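Local coordinates for protein exopolyphosphatase (Aquifex aeolicus, PDB 1T6C) that probably hydrolyses phosphoanhydride bonds in polyphosphate and guanosine pentaphosphate, as a calcium-binding member of the Ppx/GppA phosphatase family with an actin-like fold, at residues Y132-E137 / K233-V238; T217-L222 / K245-T250; Y227-Q232 / V295-L300. All blocks are in the same frame, centred on the assembly; numbering follows the deposited sequence.

Interaction 1. Residues Y132-E137 / K233-V238; sequences YSLKPE and KVHGKV
The imidazole of His235 takes Ser133 O at its edge, near the ring plane, while Leu134 CD2 approaches the ring at a slant, 3.3 Å from His235 CE1. In this actin-like fold the contact joins the C-terminal end of helix 119-133 to the turn that leads into strand 238-240, and it illustrates how one flat side chain can link a helix end to a neighbouring loop. With CG anti to the backbone N (chi1 -170°), the ring reaches across to the helix terminus. There NE2 donates to Ser133 OG at 3.2 Å, the oxygen standing 15° out of the ring plane. That hydroxyl is held within its own helix by a hydrogen bond to Ala129 O, one turn back, and takes the His235 N-H from the other segment. The next ring atom, CE1, lies 2.9 Å from Ser133 O, so a single residue meets two adjacent corners of the ring. Leu134 runs antiparallel past His235, its CG 3.6 Å from His235 NE2. Beyond the ring, a type II turn from Val234 to Lys237 is closed by Lys237 N bonding to Val234 O. At the third position of that turn, Gly236 CA lies 3.7 Å from Leu134 CD2.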
loop_
_atom_site.group_PDB
_atom_site.type_symbol
_atom_site.label_atom_id
_atom_site.label_comp_id
_atom_site.label_asym_id
_atom_site.label_seq_id
_atom_site.Cartn_x
_atom_site.Cartn_y
_atom_site.Cartn_z
ATOM N N TYR A 132 12.762 -8.125 4.082
ATOM C CA TYR A 132 14.036 -7.452 3.993
ATOM C C TYR A 132 14.190 -6.343 5.033
ATOM O O TYR A 132 15.190 -6.272 5.749
ATOM C CB TYR A 132 14.229 -6.873 2.587
ATOM C CG TYR A 132 15.450 -6.027 2.533
ATOM C CD1 TYR A 132 16.701 -6.614 2.450
ATOM C CD2 TYR A 132 15.384 -4.637 2.633
ATOM C CE1 TYR A 132 17.830 -5.848 2.439
ATOM C CE2 TYR A 132 16.537 -3.856 2.640
ATOM C CZ TYR A 132 17.753 -4.491 2.559
ATOM O OH TYR A 132 18.922 -3.791 2.563
ATOM N N SER A 133 13.203 -5.457 5.118
ATOM C CA SER A 133 13.356 -4.222 5.884
ATOM C C SER A 133 13.076 -4.302 7.362
ATOM O O SER A 133 13.455 -3.369 8.102
ATOM C CB SER A 133 12.487 -3.118 5.283
ATOM O OG SER A 133 11.126 -3.349 5.516
ATOM N N LEU A 134 12.441 -5.388 7.808
ATOM C CA LEU A 134 12.123 -5.587 9.227
ATOM C C LEU A 134 12.563 -6.934 9.781
ATOM O O LEU A 134 12.734 -7.058 10.998
ATOM C CB LEU A 134 10.621 -5.424 9.486
ATOM C CG LEU A 134 10.095 -3.976 9.431
ATOM C CD1 LEU A 134 8.567 -4.006 9.522
ATOM C CD2 LEU A 134 10.693 -3.112 10.539
ATOM N N LYS A 135 12.690 -7.921 8.914
ATOM C CA LYS A 135 13.073 -9.297 9.313
ATOM C C LYS A 135 12.249 -9.788 10.509
ATOM O O LYS A 135 12.801 -10.209 11.521
ATOM C CB LYS A 135 14.602 -9.373 9.566
ATOM C CG LYS A 135 15.419 -8.996 8.318
ATOM C CD LYS A 135 16.954 -8.925 8.491
ATOM C CE LYS A 135 17.568 -7.773 7.623
ATOM N NZ LYS A 135 17.394 -7.857 6.105
ATOM N N PRO A 136 10.925 -9.735 10.423
ATOM C CA PRO A 136 10.083 -10.135 11.553
ATOM C C PRO A 136 10.274 -11.632 11.847
ATOM O O PRO A 136 10.490 -12.428 10.938
ATOM C CB PRO A 136 8.670 -9.859 11.050
ATOM C CG PRO A 136 8.795 -9.950 9.594
ATOM C CD PRO A 136 10.109 -9.335 9.261
ATOM N N GLU A 137 10.157 -11.982 13.121
ATOM C CA GLU A 137 10.409 -13.345 13.571
ATOM C C GLU A 137 9.177 -14.210 13.640
ATOM O O GLU A 137 8.049 -13.749 13.825
ATOM C CB GLU A 137 11.034 -13.305 14.962
ATOM C CG GLU A 137 12.471 -12.853 14.975
ATOM C CD GLU A 137 13.058 -12.893 16.367
ATOM O OE1 GLU A 137 12.426 -12.347 17.299
ATOM O OE2 GLU A 137 14.147 -13.475 16.529
ATOM N N LYS A 233 11.954 7.451 11.557
ATOM C CA LYS A 233 11.366 7.551 12.888
ATOM C C LYS A 233 10.116 6.696 13.034
ATOM O O LYS A 233 9.610 6.536 14.147
ATOM C CB LYS A 233 11.030 9.013 13.219
ATOM C CG LYS A 233 12.253 9.950 13.248
ATOM C CD LYS A 233 11.817 11.330 13.690
ATOM C CE LYS A 233 12.937 12.332 13.762
ATOM N NZ LYS A 233 13.184 12.979 12.450
ATOM N N VAL A 234 9.556 6.228 11.921
ATOM C CA VAL A 234 8.304 5.502 11.926
ATOM C C VAL A 234 8.500 4.023 11.632
ATOM O O VAL A 234 7.863 3.175 12.241
ATOM C CB VAL A 234 7.313 6.137 10.907
ATOM C CG1 VAL A 234 6.115 5.248 10.604
ATOM C CG2 VAL A 234 6.840 7.494 11.442
ATOM N N HIS A 235 9.374 3.706 10.696
ATOM C CA HIS A 235 9.604 2.312 10.330
ATOM C C HIS A 235 10.124 1.513 11.518
ATOM O O HIS A 235 11.103 1.889 12.134
ATOM C CB HIS A 235 10.628 2.270 9.222
ATOM C CG HIS A 235 10.777 0.917 8.604
ATOM N ND1 HIS A 235 11.847 0.088 8.855
ATOM C CD2 HIS A 235 9.976 0.257 7.746
ATOM C CE1 HIS A 235 11.685 -1.031 8.172
ATOM N NE2 HIS A 235 10.568 -0.951 7.484
ATOM N N GLY A 236 9.458 0.408 11.821
ATOM C CA GLY A 236 9.826 -0.438 12.930
ATOM C C GLY A 236 9.189 -0.064 14.259
ATOM O O GLY A 236 9.355 -0.787 15.218
ATOM N N LYS A 237 8.426 1.023 14.322
ATOM C CA LYS A 237 7.709 1.372 15.542
ATOM C C LYS A 237 6.624 0.330 15.833
ATOM O O LYS A 237 6.004 -0.225 14.921
ATOM C CB LYS A 237 7.063 2.755 15.418
ATOM C CG LYS A 237 8.013 3.923 15.499
ATOM C CD LYS A 237 8.747 3.961 16.858
ATOM C CE LYS A 237 9.326 5.335 17.165
ATOM N NZ LYS A 237 10.649 5.466 16.501
ATOM N N VAL A 238 6.388 0.077 17.109
ATOM C CA VAL A 238 5.275 -0.763 17.558
ATOM C C VAL A 238 4.043 0.070 17.865
ATOM O O VAL A 238 4.143 1.174 18.437
ATOM C CB VAL A 238 5.679 -1.544 18.802
ATOM C CG1 VAL A 238 4.500 -2.299 19.374
ATOM C CG2 VAL A 238 6.827 -2.448 18.454
#

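Interaction 2. Residues T217-L222 / K245-T250; sequences TTLAAL and KKWFDT
Trp247 projects from helix 241-251 toward Leu219 and Leu222 on helix 214-223; in this actin-like fold helix 214-223 lies against the six-stranded sheet and helix 241-251 packs outside it. The pair is a worked example of an indole spanning two positions a turn apart on a facing helix. The first step out is the tightest: Trp247 CB lies 3.4 Å from Leu219 CD2. Trp247 CG is almost as near to the same methyl, at 3.6 Å, and CD1 is more distant. Leu219 approaches the indole obliquely, and its off-staggered chi1 of -100° accompanies the close approach of CD2 to Trp247 CB. NE1 is hydrogen-bonded to Glu223 OE1, from the residue that follows Leu222, which anchors the polar edge of the ring. Past it the six-membered ring lies against Leu222, whose CB forms a CH-pi contact over one face, 3.9 Å from the ring centroid and 21° off the normal. Trp247 CZ3 is also approached by Leu222 CD1, at 4.0 Å. Phe263 adds an edge-to-face contact with the indole, and Leu219 also touches Ile278 of helix 274-288, extending the apolar layer. At the far end of the ring, Trp247 CH2 and Leu222 CB are 3.7 Å apart, as close as CZ2 comes to that same carbon.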
loop_
_atom_site.group_PDB
_atom_site.type_symbol
_atom_site.label_atom_id
_atom_site.label_comp_id
_atom_site.label_asym_id
_atom_site.label_seq_id
_atom_site.Cartn_x
_atom_site.Cartn_y
_atom_site.Cartn_z
ATOM N N THR A 217 0.990 4.131 8.953
ATOM C CA THR A 217 2.169 4.969 9.096
ATOM C C THR A 217 1.766 6.343 9.623
ATOM O O THR A 217 2.497 6.940 10.392
ATOM C CB THR A 217 2.984 5.131 7.789
ATOM O OG1 THR A 217 2.134 5.532 6.699
ATOM C CG2 THR A 217 3.603 3.797 7.371
ATOM N N THR A 218 0.615 6.856 9.205
ATOM C CA THR A 218 0.105 8.100 9.794
ATOM C C THR A 218 -0.169 7.923 11.264
ATOM O O THR A 218 0.210 8.776 12.059
ATOM C CB THR A 218 -1.147 8.557 9.074
ATOM O OG1 THR A 218 -0.824 8.836 7.702
ATOM C CG2 THR A 218 -1.658 9.851 9.670
ATOM N N LEU A 219 -0.760 6.786 11.649
ATOM C CA LEU A 219 -1.010 6.501 13.066
ATOM C C LEU A 219 0.273 6.456 13.877
ATOM O O LEU A 219 0.359 7.047 14.956
ATOM C CB LEU A 219 -1.776 5.184 13.217
ATOM C CG LEU A 219 -3.261 5.127 13.457
ATOM C CD1 LEU A 219 -3.560 3.847 14.196
ATOM C CD2 LEU A 219 -3.828 6.307 14.220
ATOM N N ALA A 220 1.306 5.809 13.331
ATOM C CA ALA A 220 2.591 5.753 13.992
ATOM C C ALA A 220 3.184 7.142 14.158
ATOM O O ALA A 220 3.680 7.484 15.239
ATOM C CB ALA A 220 3.545 4.835 13.237
ATOM N N ALA A 221 3.121 7.982 13.129
ATOM C CA ALA A 221 3.607 9.355 13.236
ATOM C C ALA A 221 2.834 10.125 14.299
ATOM O O ALA A 221 3.404 10.893 15.049
ATOM C CB ALA A 221 3.501 10.068 11.883
ATOM N N LEU A 222 1.522 9.949 14.356
ATOM C CA LEU A 222 0.717 10.606 15.393
ATOM C C LEU A 222 1.098 10.123 16.801
ATOM O O LEU A 222 1.367 10.954 17.710
ATOM C CB LEU A 222 -0.781 10.381 15.112
ATOM C CG LEU A 222 -1.360 11.041 13.865
ATOM C CD1 LEU A 222 -2.776 10.565 13.625
ATOM C CD2 LEU A 222 -1.340 12.556 13.997
ATOM N N LYS A 245 -6.659 1.736 19.631
ATOM C CA LYS A 245 -8.018 2.001 20.133
ATOM C C LYS A 245 -8.192 3.473 20.514
ATOM O O LYS A 245 -9.197 4.113 20.173
ATOM C CB LYS A 245 -8.361 1.109 21.343
ATOM C CG LYS A 245 -9.809 1.262 21.787
ATOM C CD LYS A 245 -10.143 0.556 23.074
ATOM C CE LYS A 245 -11.579 0.857 23.516
ATOM N NZ LYS A 245 -11.768 2.265 23.971
ATOM N N LYS A 246 -7.217 4.033 21.198
ATOM C CA LYS A 246 -7.317 5.426 21.616
ATOM C C LYS A 246 -7.364 6.374 20.418
ATOM O O LYS A 246 -8.138 7.340 20.428
ATOM C CB LYS A 246 -6.220 5.770 22.608
ATOM C CG LYS A 246 -6.568 5.234 23.976
ATOM C CD LYS A 246 -5.364 5.256 24.905
ATOM C CE LYS A 246 -5.593 6.119 26.135
ATOM N NZ LYS A 246 -4.317 6.223 26.912
ATOM N N TRP A 247 -6.612 6.072 19.357
ATOM C CA TRP A 247 -6.695 6.885 18.121
ATOM C C TRP A 247 -8.028 6.725 17.397
ATOM O O TRP A 247 -8.567 7.697 16.832
ATOM C CB TRP A 247 -5.514 6.595 17.175
ATOM C CG TRP A 247 -4.276 7.255 17.648
ATOM C CD1 TRP A 247 -3.208 6.675 18.251
ATOM C CD2 TRP A 247 -4.032 8.660 17.673
ATOM N NE1 TRP A 247 -2.297 7.633 18.629
ATOM C CE2 TRP A 247 -2.783 8.868 18.276
ATOM C CE3 TRP A 247 -4.741 9.782 17.207
ATOM C CZ2 TRP A 247 -2.245 10.121 18.458
ATOM C CZ3 TRP A 247 -4.192 11.015 17.381
ATOM C CH2 TRP A 247 -2.962 11.180 17.993
ATOM N N PHE A 248 -8.562 5.505 17.357
ATOM C CA PHE A 248 -9.893 5.291 16.814
ATOM C C PHE A 248 -10.924 6.139 17.572
ATOM O O PHE A 248 -11.720 6.851 16.992
ATOM C CB PHE A 248 -10.296 3.810 16.829
ATOM C CG PHE A 248 -11.552 3.559 16.058
ATOM C CD1 PHE A 248 -11.504 3.248 14.705
ATOM C CD2 PHE A 248 -12.790 3.687 16.656
ATOM C CE1 PHE A 248 -12.672 3.090 13.955
ATOM C CE2 PHE A 248 -13.924 3.503 15.932
ATOM C CZ PHE A 248 -13.866 3.208 14.573
ATOM N N ASP A 249 -10.863 6.094 18.891
ATOM C CA ASP A 249 -11.797 6.840 19.711
ATOM C C ASP A 249 -11.654 8.360 19.545
ATOM O O ASP A 249 -12.648 9.089 19.610
ATOM C CB ASP A 249 -11.636 6.441 21.168
ATOM C CG ASP A 249 -12.141 5.044 21.450
ATOM O OD1 ASP A 249 -12.873 4.420 20.625
ATOM O OD2 ASP A 249 -11.765 4.472 22.493
ATOM N N THR A 250 -10.444 8.828 19.260
ATOM C CA THR A 250 -10.174 10.232 19.019
ATOM C C THR A 250 -10.795 10.654 17.710
ATOM O O THR A 250 -11.564 11.613 17.644
ATOM C CB THR A 250 -8.647 10.441 18.990
ATOM O OG1 THR A 250 -8.144 10.264 20.323
ATOM C CG2 THR A 250 -8.243 11.829 18.610
#

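Interaction 3. Residues Y227-Q232 / V295-L300; sequences YPYDPQ and VSDWGL
Tyr229 and Pro231 both meet the carboxylate of Asp297, one at each of its oxygens, where the loop before helix 231-234 passes the residues that follow strand 292-296, in the six-stranded sheet domain of the actin-like fold. The example shows how a single acid can serve a polar and an apolar neighbour at once. Tyr229 is the first residue of its segment to touch the other, just after Pro228 and the cis peptide that precedes it. With CG anti to the backbone N (chi1 -175°), its ring extends toward Asp297, and OH donates to Asp297 OD2 at 2.7 Å. The oxygen lies at the ring edge, in its plane, whereas the hydroxyl reaches OD2 on the anti side and 26° out of the carboxylate plane; ring and carboxylate are turned 36° against each other. The CB of Asp230 points away from Asp297, and the residue works locally as the N-cap of the short helix: its OD1 accepts from Gln232 N at 3.0 Å, while OD2 forms a salt bridge with Lys233. Pro231 CB points toward the acid, 3.5 Å from Asp297 OD1. That same oxygen lies in plane at the edge of the Trp298 indole. An alanine in place of Asp297 would remove both oxygens and is likely to leave the Tyr229 hydroxyl without its acceptor and a gap beside the Pro231 ring. Around this contact, Tyr229 leans on Thr217 and Ala221 of helix 214-223 and on Val234 of helix 231-234, His235 touches Asp297, and the backbone of Val295 bonds to Gly236 and Lys237, just before strand 238-240.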
loop_
_atom_site.group_PDB
_atom_site.type_symbol
_atom_site.label_atom_id
_atom_site.label_comp_id
_atom_site.label_asym_id
_atom_site.label_seq_id
_atom_site.Cartn_x
_atom_site.Cartn_y
_atom_site.Cartn_z
ATOM N N TYR A 227 6.887 14.674 13.264
ATOM C CA TYR A 227 6.466 15.723 12.368
ATOM C C TYR A 227 7.680 16.589 12.032
ATOM O O TYR A 227 8.331 17.069 12.946
ATOM C CB TYR A 227 5.438 16.608 13.050
ATOM C CG TYR A 227 5.087 17.833 12.253
ATOM C CD1 TYR A 227 4.180 17.785 11.210
ATOM C CD2 TYR A 227 5.699 19.048 12.535
ATOM C CE1 TYR A 227 3.883 18.915 10.487
ATOM C CE2 TYR A 227 5.396 20.182 11.801
ATOM C CZ TYR A 227 4.508 20.109 10.799
ATOM O OH TYR A 227 4.224 21.256 10.067
ATOM N N PRO A 228 7.970 16.825 10.758
ATOM C CA PRO A 228 7.329 16.174 9.615
ATOM C C PRO A 228 7.563 14.675 9.589
ATOM O O PRO A 228 8.430 14.125 10.303
ATOM C CB PRO A 228 8.018 16.832 8.401
ATOM C CG PRO A 228 8.615 18.128 8.942
ATOM C CD PRO A 228 8.999 17.810 10.344
ATOM N N TYR A 229 6.798 14.005 8.751
ATOM C CA TYR A 229 6.926 12.575 8.574
ATOM C C TYR A 229 8.362 12.272 8.193
ATOM O O TYR A 229 8.938 12.896 7.331
ATOM C CB TYR A 229 5.968 12.048 7.503
ATOM C CG TYR A 229 6.007 10.524 7.408
ATOM C CD1 TYR A 229 5.240 9.762 8.258
ATOM C CD2 TYR A 229 6.777 9.882 6.463
ATOM C CE1 TYR A 229 5.281 8.358 8.205
ATOM C CE2 TYR A 229 6.811 8.494 6.382
ATOM C CZ TYR A 229 6.047 7.737 7.259
ATOM O OH TYR A 229 6.060 6.355 7.199
ATOM N N ASP A 230 8.949 11.280 8.857
ATOM C CA ASP A 230 10.304 10.821 8.559
ATOM C C ASP A 230 10.245 9.305 8.658
ATOM O O ASP A 230 10.034 8.770 9.755
ATOM C CB ASP A 230 11.267 11.403 9.597
ATOM C CG ASP A 230 12.722 10.999 9.387
ATOM O OD1 ASP A 230 13.021 10.100 8.549
ATOM O OD2 ASP A 230 13.631 11.519 10.071
ATOM N N PRO A 231 10.441 8.601 7.542
ATOM C CA PRO A 231 10.401 7.133 7.575
ATOM C C PRO A 231 11.359 6.534 8.617
ATOM O O PRO A 231 11.029 5.508 9.197
ATOM C CB PRO A 231 10.862 6.731 6.167
ATOM C CG PRO A 231 10.860 7.895 5.356
ATOM C CD PRO A 231 10.816 9.105 6.215
ATOM N N GLN A 232 12.524 7.135 8.853
ATOM C CA GLN A 232 13.459 6.596 9.840
ATOM C C GLN A 232 12.888 6.555 11.253
ATOM O O GLN A 232 13.303 5.720 12.078
ATOM C CB GLN A 232 14.774 7.362 9.795
ATOM C CG GLN A 232 15.618 6.970 8.608
ATOM C CD GLN A 232 16.921 7.786 8.484
ATOM O OE1 GLN A 232 17.531 8.190 9.492
ATOM N NE2 GLN A 232 17.346 8.013 7.247
ATOM N N VAL A 295 5.106 -1.464 12.518
ATOM C CA VAL A 295 4.811 -0.636 11.338
ATOM C C VAL A 295 5.940 -0.742 10.338
ATOM O O VAL A 295 7.102 -0.652 10.671
ATOM C CB VAL A 295 4.553 0.833 11.766
ATOM C CG1 VAL A 295 4.285 1.734 10.557
ATOM C CG2 VAL A 295 3.368 0.870 12.748
ATOM N N SER A 296 5.573 -0.911 9.064
ATOM C CA SER A 296 6.528 -0.818 7.965
ATOM C C SER A 296 6.231 0.381 7.085
ATOM O O SER A 296 5.092 0.596 6.690
ATOM C CB SER A 296 6.461 -2.078 7.097
ATOM O OG SER A 296 7.367 -1.940 6.017
ATOM N N ASP A 297 7.272 1.137 6.782
ATOM C CA ASP A 297 7.222 2.183 5.762
ATOM C C ASP A 297 7.336 1.638 4.342
ATOM O O ASP A 297 6.972 2.333 3.408
ATOM C CB ASP A 297 8.309 3.233 6.001
ATOM C CG ASP A 297 8.212 4.381 5.041
ATOM O OD1 ASP A 297 9.066 4.466 4.111
ATOM O OD2 ASP A 297 7.288 5.206 5.122
ATOM N N TRP A 298 7.836 0.420 4.179
ATOM C CA TRP A 298 7.986 -0.205 2.879
ATOM C C TRP A 298 6.850 -1.192 2.551
ATOM O O TRP A 298 6.331 -1.877 3.430
ATOM C CB TRP A 298 9.304 -0.966 2.859
ATOM C CG TRP A 298 10.512 -0.084 2.634
ATOM C CD1 TRP A 298 10.598 1.275 2.807
ATOM C CD2 TRP A 298 11.784 -0.508 2.150
ATOM N NE1 TRP A 298 11.853 1.716 2.446
ATOM C CE2 TRP A 298 12.604 0.639 2.055
ATOM C CE3 TRP A 298 12.314 -1.747 1.753
ATOM C CZ2 TRP A 298 13.921 0.583 1.590
ATOM C CZ3 TRP A 298 13.643 -1.796 1.282
ATOM C CH2 TRP A 298 14.416 -0.646 1.223
ATOM N N GLY A 299 6.492 -1.272 1.273
ATOM C CA GLY A 299 5.448 -2.152 0.806
ATOM C C GLY A 299 5.725 -2.553 -0.630
ATOM O O GLY A 299 6.880 -2.805 -1.007
ATOM N N LEU A 300 4.673 -2.615 -1.436
ATOM C CA LEU A 300 4.763 -3.060 -2.835
ATOM C C LEU A 300 5.938 -2.482 -3.616
ATOM O O LEU A 300 6.726 -3.238 -4.177
ATOM C CB LEU A 300 3.462 -2.721 -3.588
ATOM C CG LEU A 300 3.445 -2.884 -5.121
ATOM C CD1 LEU A 300 3.743 -4.338 -5.530
ATOM C CD2 LEU A 300 2.164 -2.414 -5.679
#

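Along the chain the order is 132-137, 217-222, 227-232, 233-238, 245-250, 295-300: the first segments of interactions 1, 2 and 3, then their second segments in the same order, so each contact crosses the other two. All lie within the Ppx/GppA phosphatase region. Interactions 1 and 3 are closest, their centres 10 Å apart. They share helix 231-234, and Val295 pairs through its backbone with Gly236 and Lys237. Interaction 2 sits about 15 Å from interaction 3 and 18 Å from interaction 1, centre to centre. Its helix 214-223 touches both: Ala220 packs against Val234 and Val295, and Thr217 against Tyr229. Residues far apart in sequence are thus knitted from the sheet edge outward to the flanking helices, away from the calcium site.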